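Local structure of second substrate binding domain of putative amino acid ABC transporter (Streptococcus pneumoniae, 4OEN) at residues V17-N20 with S21-Y25; Q121-L124 with T125-S129; D158-P161 with V162-S166; E213-K216 with I217-Y221. The protein probably captures an amino acid substrate outside the membrane and hands it to the permease of an ABC transporter, as a type II periplasmic-binding-protein domain. One frame throughout, in Å; residues are numbered along the deposited sequence.

Overall arrangement
Along the chain come contact 1, a hairpin at residues 17-25; contact 2, the break between helices 119-126 and 128-131; contact 3, the start of helix 160-168; and contact 4, most of helix 213-222. Contacts 1, 3 and 4 converge, with centres 15 to 19 Å apart: F18 CZ lies 3.3 Å from Y165 OH and 3.8 Å from Y221 CE1, while Y165 CD1 is 3.3 Å from Y221 O. Contact 2 touches none of them: its centre lies 19 Å from contact 3's and 35 Å from contact 1's, though F123 and L124 pack on strand 155-159, which runs into contact 3. Contacts 2 and 3 probably share one lobe, 1 and 4 the other.

Contact 1: V17-N20 with S21-Y25; sequences VFQN and SSNQY
Four hydrogen bonds tie N20 to the turn that follows it. Two are backbone bonds: N20 N gives to Q24 O at 2.9 Å, and N23 N gives to N20 O, also at 2.9 Å, closing a type I turn over N20-N23. With N23 in the left-handed region, this is a 3:5 hairpin with a G1 bulge. The other two converge on the side chain. CG of N20 stands between its own N and carbonyl carbon (chi1 60°), which turns OD1 into the loop; it takes Q24 N at 2.9 Å, from above the carbonyl plane, and S22 N more weakly at 3.0 Å. The turn is thus gripped from within by one amide oxygen.

CA-H...O contacts knit the strands further: Y25 CA to F18 O at 3.3 Å and Q19 CA to Q24 O at 3.2 Å. Apolar contact falls to the Q19-Y25 non-hydrogen-bonded pair. Q19 CG lies over one face of the Y25 ring, 4.2 Å from its centroid and displaced toward the rim, with the amide nearly parallel to the ring.

The hairpin pairs strand 18-19 with strand 25-26, which leads into helix 28-40; F18 also meets the ring of Y165 from helix 160-168.

Contact 2: Q121-L124 with T125-S129; sequences QTFL and TENQS
Q121 O is held by two donors from T125, one on each face of its carbonyl plane: the hydroxyl OG1 at 2.7 Å and the backbone N at 2.9 Å. Chi1 of T125 (-59°) sets OG1 opposite its own carbonyl carbon and so swings it back against the preceding turn. Two residues on, F123 O receives a straight bond from N127 ND2 at 3.0 Å, with the oxygen close to the plane of the donating amide, plus a weak one from N127 N. The same ND2 also hangs above one face of the F123 ring, nearest CE1 at 3.4 Å and toward the rim, with ring and amide planes 38° apart. One amide nitrogen thus meets both the carbonyl and the ring of F123.

N127 is where helix 119-126 gives way to the short helix 128-131, so regular bonding such as E126 N to T122 O (2.9 Å) fades here: N127 N reaches L124 O only weakly, and L124 O also accepts a hydrogen bond from the hydroxyl of Y133. Around this break, the buried L124 packs on V112 and V114 of strand 111-115, I135 of strand 134-138 and M157, and F123 also lies on M157; Q121 is held through OE1 by G117 N.

Contact 3: D158-P161 with V162-S166; sequences DDEP and VLKYS
Strand 155-159 passes straight into helix 160-168 here, a beta-to-alpha junction at which D158 and D159 touch the first turn through L163 and V162. D159 stands at the N-cap position, and its carbonyl rather than its carboxylate does the bonding: D159 O takes L163 N at 3.0 Å, nearly straight, and V162 N weakly. K164 N to E160 O, at 2.8 Å, continues the helical pattern.

The side chains of E160 and K164 run side by side, pointing the same way, and end in a salt bridge, K164 NZ to E160 OE2 at 2.8 Å. E160 is extended, its CG anti to its N (chi1 172°), whereas K164 bends at chi2 (-87°) and again at its tip to fold NZ back; K164 was modelled in two conformers, and the bridge is described for one of them. NZ arrives 53° above the carboxylate plane, and E160 CG meets K164 CG at 3.8 Å lower down. OE1 of E160 is bound to N90 of strand 87-96, so in this conformer each carboxylate oxygen has a partner.

In the type II binding-protein fold, strands 87-96 and 180-190 run between the two lobes, and this junction packs against the former: E160 and P161 touch Y87, and L163 touches I92. Apolar contact across the junction is light. L163 CD1 rests on D158 CB at 3.9 Å, and V162 CG2 lies 4.0 Å from D159 CB. D158 is buried; OD2 bonds the hydroxyl of Y145 from helix 141-150, and OD1 receives D159 N weakly at 2.8 Å.

Contact 4: E213-K216 with I217-Y221; sequences EFQK and ILDKY
E213 starts the helix by taking I217 N on its carbonyl at 3.3 Å, and CG1 of I217 comes to 3.5 Å of that same E213 O. Its carboxylate OE2 makes a long salt bridge with K216 NZ.

F214 comes next. CG stands opposite the backbone N (chi1 -177°), and the ring presents one face to L218, whose CG is 4.3 Å from the centroid in a CH-pi contact, offset toward the rim; L218 CD1 meets F214 CE2 at 3.5 Å. These residues belong to helix 213-222, the chain's last, and this apolar side faces helices 195-210 and 28-40: F214 packs on L205 and L208 of the former and on L32 of the latter, L218 on I28.

Q215 is bent at chi2 (61°), so its amide turns along the helix toward D219. NE2 donates to D219 OD1 at 2.9 Å on the syn side, though 34° out of the carboxylate plane. Q215 O takes D219 N at 2.8 Å, so this pair is joined through both backbone and side chain.

K216 O accepts K220 N at 3.2 Å. K220 itself reaches away to form a salt bridge with E31 of helix 28-40, which Y221 OH also bonds.

Contact 1: V17-N20 with S21-Y25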
loop_
_atom_site.group_PDB
_atom_site.type_symbol
_atom_site.label_atom_id
_atom_site.label_comp_id
_atom_site.label_asym_id
_atom_site.label_seq_id
_atom_site.Cartn_x
_atom_site.Cartn_y
_atom_site.Cartn_z
ATOM N N VAL A 17 1.574 7.938 1.099
ATOM C CA VAL A 17 2.155 9.248 1.351
ATOM C C VAL A 17 2.548 9.838 0.017
ATOM O O VAL A 17 3.205 9.176 -0.806
ATOM C CB VAL A 17 3.354 9.169 2.339
ATOM C CG1 VAL A 17 4.421 8.153 1.873
ATOM C CG2 VAL A 17 3.981 10.556 2.561
ATOM N N PHE A 18 2.108 11.070 -0.211
ATOM C CA PHE A 18 2.411 11.771 -1.447
ATOM C C PHE A 18 2.135 13.259 -1.289
ATOM O O PHE A 18 1.474 13.683 -0.335
ATOM C CB PHE A 18 1.610 11.187 -2.621
ATOM C CG PHE A 18 0.115 11.236 -2.429
ATOM C CD1 PHE A 18 -0.643 12.197 -3.073
ATOM C CD2 PHE A 18 -0.525 10.314 -1.606
ATOM C CE1 PHE A 18 -2.017 12.246 -2.898
ATOM C CE2 PHE A 18 -1.902 10.356 -1.429
ATOM C CZ PHE A 18 -2.643 11.319 -2.076
ATOM N N GLN A 19 2.668 14.042 -2.213
ATOM C CA GLN A 19 2.489 15.486 -2.206
ATOM C C GLN A 19 1.191 15.879 -2.915
ATOM O O GLN A 19 0.915 15.426 -4.031
ATOM C CB GLN A 19 3.699 16.154 -2.875
ATOM C CG GLN A 19 4.054 17.533 -2.358
ATOM C CD GLN A 19 5.304 18.096 -3.031
ATOM O OE1 GLN A 19 5.959 17.413 -3.816
ATOM N NE2 GLN A 19 5.630 19.345 -2.727
ATOM N N ASN A 20 0.376 16.710 -2.273
ATOM C CA ASN A 20 -0.839 17.194 -2.928
ATOM C C ASN A 20 -0.543 18.453 -3.739
ATOM O O ASN A 20 0.600 18.897 -3.793
ATOM C CB ASN A 20 -1.959 17.445 -1.907
ATOM C CG ASN A 20 -1.591 18.487 -0.855
ATOM O OD1 ASN A 20 -0.709 19.316 -1.056
ATOM N ND2 ASN A 20 -2.283 18.445 0.278
ATOM N N SER A 21 -1.576 19.028 -4.351
ATOM C CA SER A 21 -1.403 20.186 -5.223
ATOM C C SER A 21 -0.916 21.416 -4.457
ATOM O O SER A 21 -0.373 22.350 -5.050
ATOM C CB SER A 21 -2.713 20.501 -5.948
ATOM O OG SER A 21 -3.777 20.665 -5.028
ATOM N N SER A 22 -1.109 21.404 -3.140
ATOM C CA SER A 22 -0.660 22.487 -2.270
ATOM C C SER A 22 0.747 22.221 -1.742
ATOM O O SER A 22 1.230 22.929 -0.855
ATOM C CB SER A 22 -1.629 22.671 -1.099
ATOM O OG SER A 22 -2.915 23.064 -1.551
ATOM N N ASN A 23 1.382 21.184 -2.281
ATOM C CA ASN A 23 2.743 20.806 -1.907
ATOM C C ASN A 23 2.903 20.433 -0.430
ATOM O O ASN A 23 3.974 20.605 0.155
ATOM C CB ASN A 23 3.722 21.926 -2.267
ATOM C CG ASN A 23 3.903 22.077 -3.763
ATOM O OD1 ASN A 23 4.590 21.278 -4.400
ATOM N ND2 ASN A 23 3.285 23.106 -4.332
ATOM N N GLN A 24 1.831 19.933 0.171
ATOM C CA GLN A 24 1.908 19.324 1.494
ATOM C C GLN A 24 1.976 17.819 1.297
ATOM O O GLN A 24 1.548 17.323 0.258
ATOM C CB GLN A 24 0.697 19.694 2.351
ATOM C CG GLN A 24 0.490 21.189 2.552
ATOM C CD GLN A 24 -0.852 21.500 3.187
ATOM O OE1 GLN A 24 -1.896 21.074 2.695
ATOM N NE2 GLN A 24 -0.828 22.236 4.292
ATOM N N TYR A 25 2.490 17.089 2.276
ATOM C CA TYR A 25 2.454 15.641 2.175
ATOM C C TYR A 25 1.192 15.124 2.860
ATOM O O TYR A 25 0.884 15.468 4.004
ATOM C CB TYR A 25 3.742 15.010 2.743
ATOM C CG TYR A 25 4.882 15.317 1.808
ATOM C CD1 TYR A 25 5.158 14.503 0.712
ATOM C CD2 TYR A 25 5.628 16.473 1.964
ATOM C CE1 TYR A 25 6.188 14.830 -0.183
ATOM C CE2 TYR A 25 6.641 16.807 1.079
ATOM C CZ TYR A 25 6.916 15.984 0.013
ATOM O OH TYR A 25 7.920 16.338 -0.859
#

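Contact 2: Q121-L124 with T125-S129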
loop_
_atom_site.group_PDB
_atom_site.type_symbol
_atom_site.label_atom_id
_atom_site.label_comp_id
_atom_site.label_asym_id
_atom_site.label_seq_id
_atom_site.Cartn_x
_atom_site.Cartn_y
_atom_site.Cartn_z
ATOM N N GLN A 121 3.362 -10.222 -10.278
ATOM C CA GLN A 121 3.948 -11.130 -11.266
ATOM C C GLN A 121 4.185 -12.534 -10.720
ATOM O O GLN A 121 3.977 -13.507 -11.421
ATOM C CB GLN A 121 5.256 -10.546 -11.793
ATOM C CG GLN A 121 5.951 -11.437 -12.841
ATOM C CD GLN A 121 7.299 -10.899 -13.216
ATOM O OE1 GLN A 121 8.071 -10.507 -12.350
ATOM N NE2 GLN A 121 7.591 -10.858 -14.516
ATOM N N THR A 122 4.645 -12.626 -9.477
ATOM C CA THR A 122 4.817 -13.901 -8.808
ATOM C C THR A 122 3.488 -14.669 -8.753
ATOM O O THR A 122 3.420 -15.835 -9.129
ATOM C CB THR A 122 5.351 -13.694 -7.393
ATOM O OG1 THR A 122 6.534 -12.872 -7.442
ATOM C CG2 THR A 122 5.659 -15.019 -6.737
ATOM N N PHE A 123 2.440 -13.993 -8.303
ATOM C CA PHE A 123 1.126 -14.641 -8.244
ATOM C C PHE A 123 0.706 -15.131 -9.627
ATOM O O PHE A 123 0.328 -16.294 -9.793
ATOM C CB PHE A 123 0.077 -13.674 -7.665
ATOM C CG PHE A 123 -1.320 -14.223 -7.666
ATOM C CD1 PHE A 123 -1.788 -14.970 -6.602
ATOM C CD2 PHE A 123 -2.154 -14.009 -8.746
ATOM C CE1 PHE A 123 -3.080 -15.478 -6.616
ATOM C CE2 PHE A 123 -3.435 -14.519 -8.769
ATOM C CZ PHE A 123 -3.904 -15.241 -7.702
ATOM N N LEU A 124 0.789 -14.270 -10.632
ATOM C CA LEU A 124 0.301 -14.651 -11.955
ATOM C C LEU A 124 1.103 -15.811 -12.510
ATOM O O LEU A 124 0.577 -16.696 -13.174
ATOM C CB LEU A 124 0.381 -13.484 -12.937
ATOM C CG LEU A 124 -0.692 -12.417 -12.958
ATOM C CD1 LEU A 124 -0.410 -11.536 -14.145
ATOM C CD2 LEU A 124 -2.078 -13.069 -13.096
ATOM N N THR A 125 2.405 -15.788 -12.256
ATOM C CA THR A 125 3.265 -16.800 -12.830
ATOM C C THR A 125 3.001 -18.145 -12.186
ATOM O O THR A 125 2.962 -19.165 -12.866
ATOM C CB THR A 125 4.746 -16.419 -12.687
ATOM O OG1 THR A 125 4.953 -15.168 -13.347
ATOM C CG2 THR A 125 5.618 -17.475 -13.324
ATOM N N GLU A 126 2.784 -18.126 -10.875
ATOM C CA GLU A 126 2.510 -19.347 -10.132
ATOM C C GLU A 126 1.153 -19.949 -10.455
ATOM O O GLU A 126 0.962 -21.149 -10.289
ATOM C CB GLU A 126 2.607 -19.091 -8.629
ATOM C CG GLU A 126 4.040 -18.860 -8.134
ATOM C CD GLU A 126 4.865 -20.134 -8.017
ATOM O OE1 GLU A 126 4.463 -21.176 -8.576
ATOM O OE2 GLU A 126 5.929 -20.094 -7.355
ATOM N N ASN A 127 0.211 -19.120 -10.899
ATOM C CA ASN A 127 -1.140 -19.620 -11.169
ATOM C C ASN A 127 -1.466 -19.794 -12.650
ATOM O O ASN A 127 -2.600 -20.110 -13.026
ATOM C CB ASN A 127 -2.158 -18.696 -10.519
ATOM C CG ASN A 127 -2.220 -18.893 -9.026
ATOM O OD1 ASN A 127 -2.864 -19.828 -8.549
ATOM N ND2 ASN A 127 -1.519 -18.044 -8.278
ATOM N N GLN A 128 -0.459 -19.618 -13.489
ATOM C CA GLN A 128 -0.683 -19.621 -14.924
ATOM C C GLN A 128 -1.177 -20.973 -15.444
ATOM O O GLN A 128 -2.050 -21.019 -16.311
ATOM C CB GLN A 128 0.588 -19.203 -15.667
ATOM C CG GLN A 128 0.393 -19.095 -17.173
ATOM C CD GLN A 128 1.577 -18.464 -17.875
ATOM O OE1 GLN A 128 2.716 -18.532 -17.392
ATOM N NE2 GLN A 128 1.319 -17.838 -19.011
ATOM N N SER A 129 -0.636 -22.074 -14.921
ATOM C CA SER A 129 -1.035 -23.396 -15.383
ATOM C C SER A 129 -2.455 -23.714 -14.933
ATOM O O SER A 129 -3.209 -24.381 -15.643
ATOM C CB SER A 129 -0.066 -24.465 -14.877
ATOM O OG SER A 129 1.191 -24.350 -15.518
#

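Contact 3: D158-P161 with V162-S166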
loop_
_atom_site.group_PDB
_atom_site.type_symbol
_atom_site.label_atom_id
_atom_site.label_comp_id
_atom_site.label_asym_id
_atom_site.label_seq_id
_atom_site.Cartn_x
_atom_site.Cartn_y
_atom_site.Cartn_z
ATOM N N ASP A 158 -2.192 -6.057 -10.260
ATOM C CA ASP A 158 -1.416 -4.969 -9.645
ATOM C C ASP A 158 -1.669 -4.904 -8.148
ATOM O O ASP A 158 -2.519 -5.609 -7.618
ATOM C CB ASP A 158 -1.790 -3.629 -10.299
ATOM C CG ASP A 158 -0.678 -2.569 -10.251
ATOM O OD1 ASP A 158 0.366 -2.702 -9.553
ATOM O OD2 ASP A 158 -0.875 -1.547 -10.941
ATOM N N ASP A 159 -0.939 -4.025 -7.475
ATOM C CA ASP A 159 -1.145 -3.798 -6.058
ATOM C C ASP A 159 -2.528 -3.204 -5.827
ATOM O O ASP A 159 -2.898 -2.203 -6.466
ATOM C CB ASP A 159 -0.086 -2.843 -5.507
ATOM C CG ASP A 159 1.296 -3.439 -5.539
ATOM O OD1 ASP A 159 1.451 -4.549 -4.999
ATOM O OD2 ASP A 159 2.219 -2.804 -6.098
ATOM N N GLU A 160 -3.266 -3.794 -4.895
ATOM C CA GLU A 160 -4.616 -3.327 -4.619
ATOM C C GLU A 160 -4.701 -1.846 -4.187
ATOM O O GLU A 160 -5.533 -1.122 -4.709
ATOM C CB GLU A 160 -5.307 -4.215 -3.578
ATOM C CG GLU A 160 -6.639 -3.627 -3.140
ATOM C CD GLU A 160 -7.500 -4.587 -2.358
ATOM O OE1 GLU A 160 -7.331 -5.826 -2.491
ATOM O OE2 GLU A 160 -8.379 -4.088 -1.611
ATOM N N PRO A 161 -3.827 -1.373 -3.268
ATOM C CA PRO A 161 -4.020 0.043 -2.914
ATOM C C PRO A 161 -3.748 1.002 -4.074
ATOM O O PRO A 161 -4.337 2.075 -4.144
ATOM C CB PRO A 161 -3.020 0.258 -1.771
ATOM C CG PRO A 161 -2.039 -0.867 -1.874
ATOM C CD PRO A 161 -2.800 -2.022 -2.434
ATOM N N VAL A 162 -2.876 0.599 -4.992
ATOM C CA VAL A 162 -2.574 1.433 -6.153
ATOM C C VAL A 162 -3.755 1.463 -7.104
ATOM O O VAL A 162 -4.196 2.533 -7.554
ATOM C CB VAL A 162 -1.309 0.925 -6.890
ATOM C CG1 VAL A 162 -1.143 1.628 -8.224
ATOM C CG2 VAL A 162 -0.082 1.135 -6.021
ATOM N N LEU A 163 -4.292 0.284 -7.385
ATOM C CA LEU A 163 -5.449 0.180 -8.258
ATOM C C LEU A 163 -6.669 0.864 -7.648
ATOM O O LEU A 163 -7.354 1.616 -8.340
ATOM C CB LEU A 163 -5.767 -1.277 -8.561
ATOM C CG LEU A 163 -5.458 -1.745 -9.981
ATOM C CD1 LEU A 163 -5.688 -3.249 -10.096
ATOM C CD2 LEU A 163 -6.319 -0.968 -10.977
ATOM N N LYS A 164 -6.951 0.626 -6.366
ATOM C CA LYS A 164 -8.119 1.235 -5.728
ATOM C C LYS A 164 -7.987 2.758 -5.647
ATOM O O LYS A 164 -8.969 3.481 -5.766
ATOM C CB LYS A 164 -8.335 0.664 -4.321
ATOM C CG LYS A 164 -8.838 -0.776 -4.281
ATOM C CD LYS A 164 -10.350 -0.858 -4.367
ATOM C CE LYS A 164 -10.841 -2.274 -4.095
ATOM N NZ LYS A 164 -10.605 -2.711 -2.689
ATOM N N TYR A 165 -6.767 3.248 -5.427
ATOM C CA TYR A 165 -6.565 4.693 -5.376
ATOM C C TYR A 165 -6.876 5.300 -6.734
ATOM O O TYR A 165 -7.550 6.317 -6.836
ATOM C CB TYR A 165 -5.126 5.041 -4.950
ATOM C CG TYR A 165 -4.820 6.517 -4.982
ATOM C CD1 TYR A 165 -5.530 7.400 -4.203
ATOM C CD2 TYR A 165 -3.799 7.024 -5.791
ATOM C CE1 TYR A 165 -5.268 8.755 -4.217
ATOM C CE2 TYR A 165 -3.520 8.382 -5.818
ATOM C CZ TYR A 165 -4.260 9.246 -5.025
ATOM O OH TYR A 165 -4.018 10.602 -5.027
ATOM N N SER A 166 -6.394 4.642 -7.783
ATOM C CA SER A 166 -6.624 5.128 -9.139
ATOM C C SER A 166 -8.111 5.121 -9.479
ATOM O O SER A 166 -8.618 6.070 -10.083
ATOM C CB SER A 166 -5.833 4.292 -10.154
ATOM O OG SER A 166 -6.283 2.950 -10.198
#

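Contact 4: E213-K216 with I217-Y221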
loop_
_atom_site.group_PDB
_atom_site.type_symbol
_atom_site.label_atom_id
_atom_site.label_comp_id
_atom_site.label_asym_id
_atom_site.label_seq_id
_atom_site.Cartn_x
_atom_site.Cartn_y
_atom_site.Cartn_z
ATOM N N GLU A 213 -13.357 6.352 12.712
ATOM C CA GLU A 213 -12.462 7.331 12.111
ATOM C C GLU A 213 -11.428 6.706 11.187
ATOM O O GLU A 213 -11.076 7.306 10.174
ATOM C CB GLU A 213 -11.762 8.143 13.200
ATOM C CG GLU A 213 -12.733 8.997 14.013
ATOM C CD GLU A 213 -13.633 9.874 13.145
ATOM O OE1 GLU A 213 -13.141 10.464 12.155
ATOM O OE2 GLU A 213 -14.841 9.975 13.458
ATOM N N PHE A 214 -10.964 5.501 11.516
ATOM C CA PHE A 214 -9.982 4.818 10.671
ATOM C C PHE A 214 -10.557 4.533 9.290
ATOM O O PHE A 214 -9.920 4.813 8.261
ATOM C CB PHE A 214 -9.524 3.508 11.320
ATOM C CG PHE A 214 -8.459 2.790 10.532
ATOM C CD1 PHE A 214 -7.233 3.384 10.323
ATOM C CD2 PHE A 214 -8.680 1.526 10.017
ATOM C CE1 PHE A 214 -6.243 2.740 9.604
ATOM C CE2 PHE A 214 -7.689 0.876 9.299
ATOM C CZ PHE A 214 -6.470 1.493 9.095
ATOM N N GLN A 215 -11.774 3.998 9.272
ATOM C CA GLN A 215 -12.418 3.647 8.016
ATOM C C GLN A 215 -12.637 4.879 7.144
ATOM O O GLN A 215 -12.546 4.800 5.925
ATOM C CB GLN A 215 -13.746 2.931 8.276
ATOM C CG GLN A 215 -14.356 2.301 7.026
ATOM C CD GLN A 215 -13.462 1.239 6.402
ATOM O OE1 GLN A 215 -12.777 0.491 7.103
ATOM N NE2 GLN A 215 -13.466 1.171 5.076
ATOM N N LYS A 216 -12.915 6.024 7.759
ATOM C CA LYS A 216 -13.092 7.251 6.994
ATOM C C LYS A 216 -11.795 7.662 6.271
ATOM O O LYS A 216 -11.833 8.153 5.141
ATOM C CB LYS A 216 -13.568 8.388 7.900
ATOM C CG LYS A 216 -15.025 8.258 8.329
ATOM C CD LYS A 216 -15.441 9.469 9.139
ATOM C CE LYS A 216 -16.835 9.305 9.715
ATOM N NZ LYS A 216 -17.155 10.442 10.612
ATOM N N ILE A 217 -10.656 7.471 6.925
ATOM C CA ILE A 217 -9.367 7.780 6.296
ATOM C C ILE A 217 -9.149 6.847 5.117
ATOM O O ILE A 217 -8.788 7.291 4.026
ATOM C CB ILE A 217 -8.205 7.639 7.291
ATOM C CG1 ILE A 217 -8.343 8.674 8.405
ATOM C CG2 ILE A 217 -6.861 7.765 6.565
ATOM C CD1 ILE A 217 -7.297 8.522 9.511
ATOM N N LEU A 218 -9.354 5.557 5.334
ATOM C CA LEU A 218 -9.206 4.593 4.244
ATOM C C LEU A 218 -10.125 4.932 3.079
ATOM O O LEU A 218 -9.694 4.934 1.918
ATOM C CB LEU A 218 -9.493 3.172 4.726
ATOM C CG LEU A 218 -8.451 2.592 5.674
ATOM C CD1 LEU A 218 -8.789 1.154 6.007
ATOM C CD2 LEU A 218 -7.067 2.695 5.049
ATOM N N ASP A 219 -11.385 5.227 3.384
ATOM C CA ASP A 219 -12.373 5.479 2.340
ATOM C C ASP A 219 -12.016 6.681 1.465
ATOM O O ASP A 219 -12.340 6.721 0.274
ATOM C CB ASP A 219 -13.757 5.688 2.955
ATOM C CG ASP A 219 -14.340 4.418 3.530
ATOM O OD1 ASP A 219 -13.833 3.320 3.203
ATOM O OD2 ASP A 219 -15.328 4.519 4.294
ATOM N N LYS A 220 -11.353 7.667 2.059
ATOM C CA LYS A 220 -11.006 8.879 1.340
ATOM C C LYS A 220 -10.089 8.553 0.165
ATOM O O LYS A 220 -10.235 9.104 -0.932
ATOM C CB LYS A 220 -10.330 9.886 2.277
ATOM C CG LYS A 220 -9.764 11.106 1.571
ATOM C CD LYS A 220 -9.136 12.071 2.565
ATOM C CE LYS A 220 -8.582 13.293 1.857
ATOM N NZ LYS A 220 -7.934 14.232 2.814
ATOM N N TYR A 221 -9.158 7.634 0.406
ATOM C CA TYR A 221 -8.145 7.295 -0.589
ATOM C C TYR A 221 -8.511 6.097 -1.453
ATOM O O TYR A 221 -8.107 6.008 -2.614
ATOM C CB TYR A 221 -6.823 7.045 0.132
ATOM C CG TYR A 221 -6.349 8.307 0.770
ATOM C CD1 TYR A 221 -5.650 9.252 0.016
ATOM C CD2 TYR A 221 -6.585 8.572 2.115
ATOM C CE1 TYR A 221 -5.229 10.437 0.576
ATOM C CE2 TYR A 221 -6.151 9.762 2.691
ATOM C CZ TYR A 221 -5.470 10.685 1.915
ATOM O OH TYR A 221 -5.030 11.889 2.447
#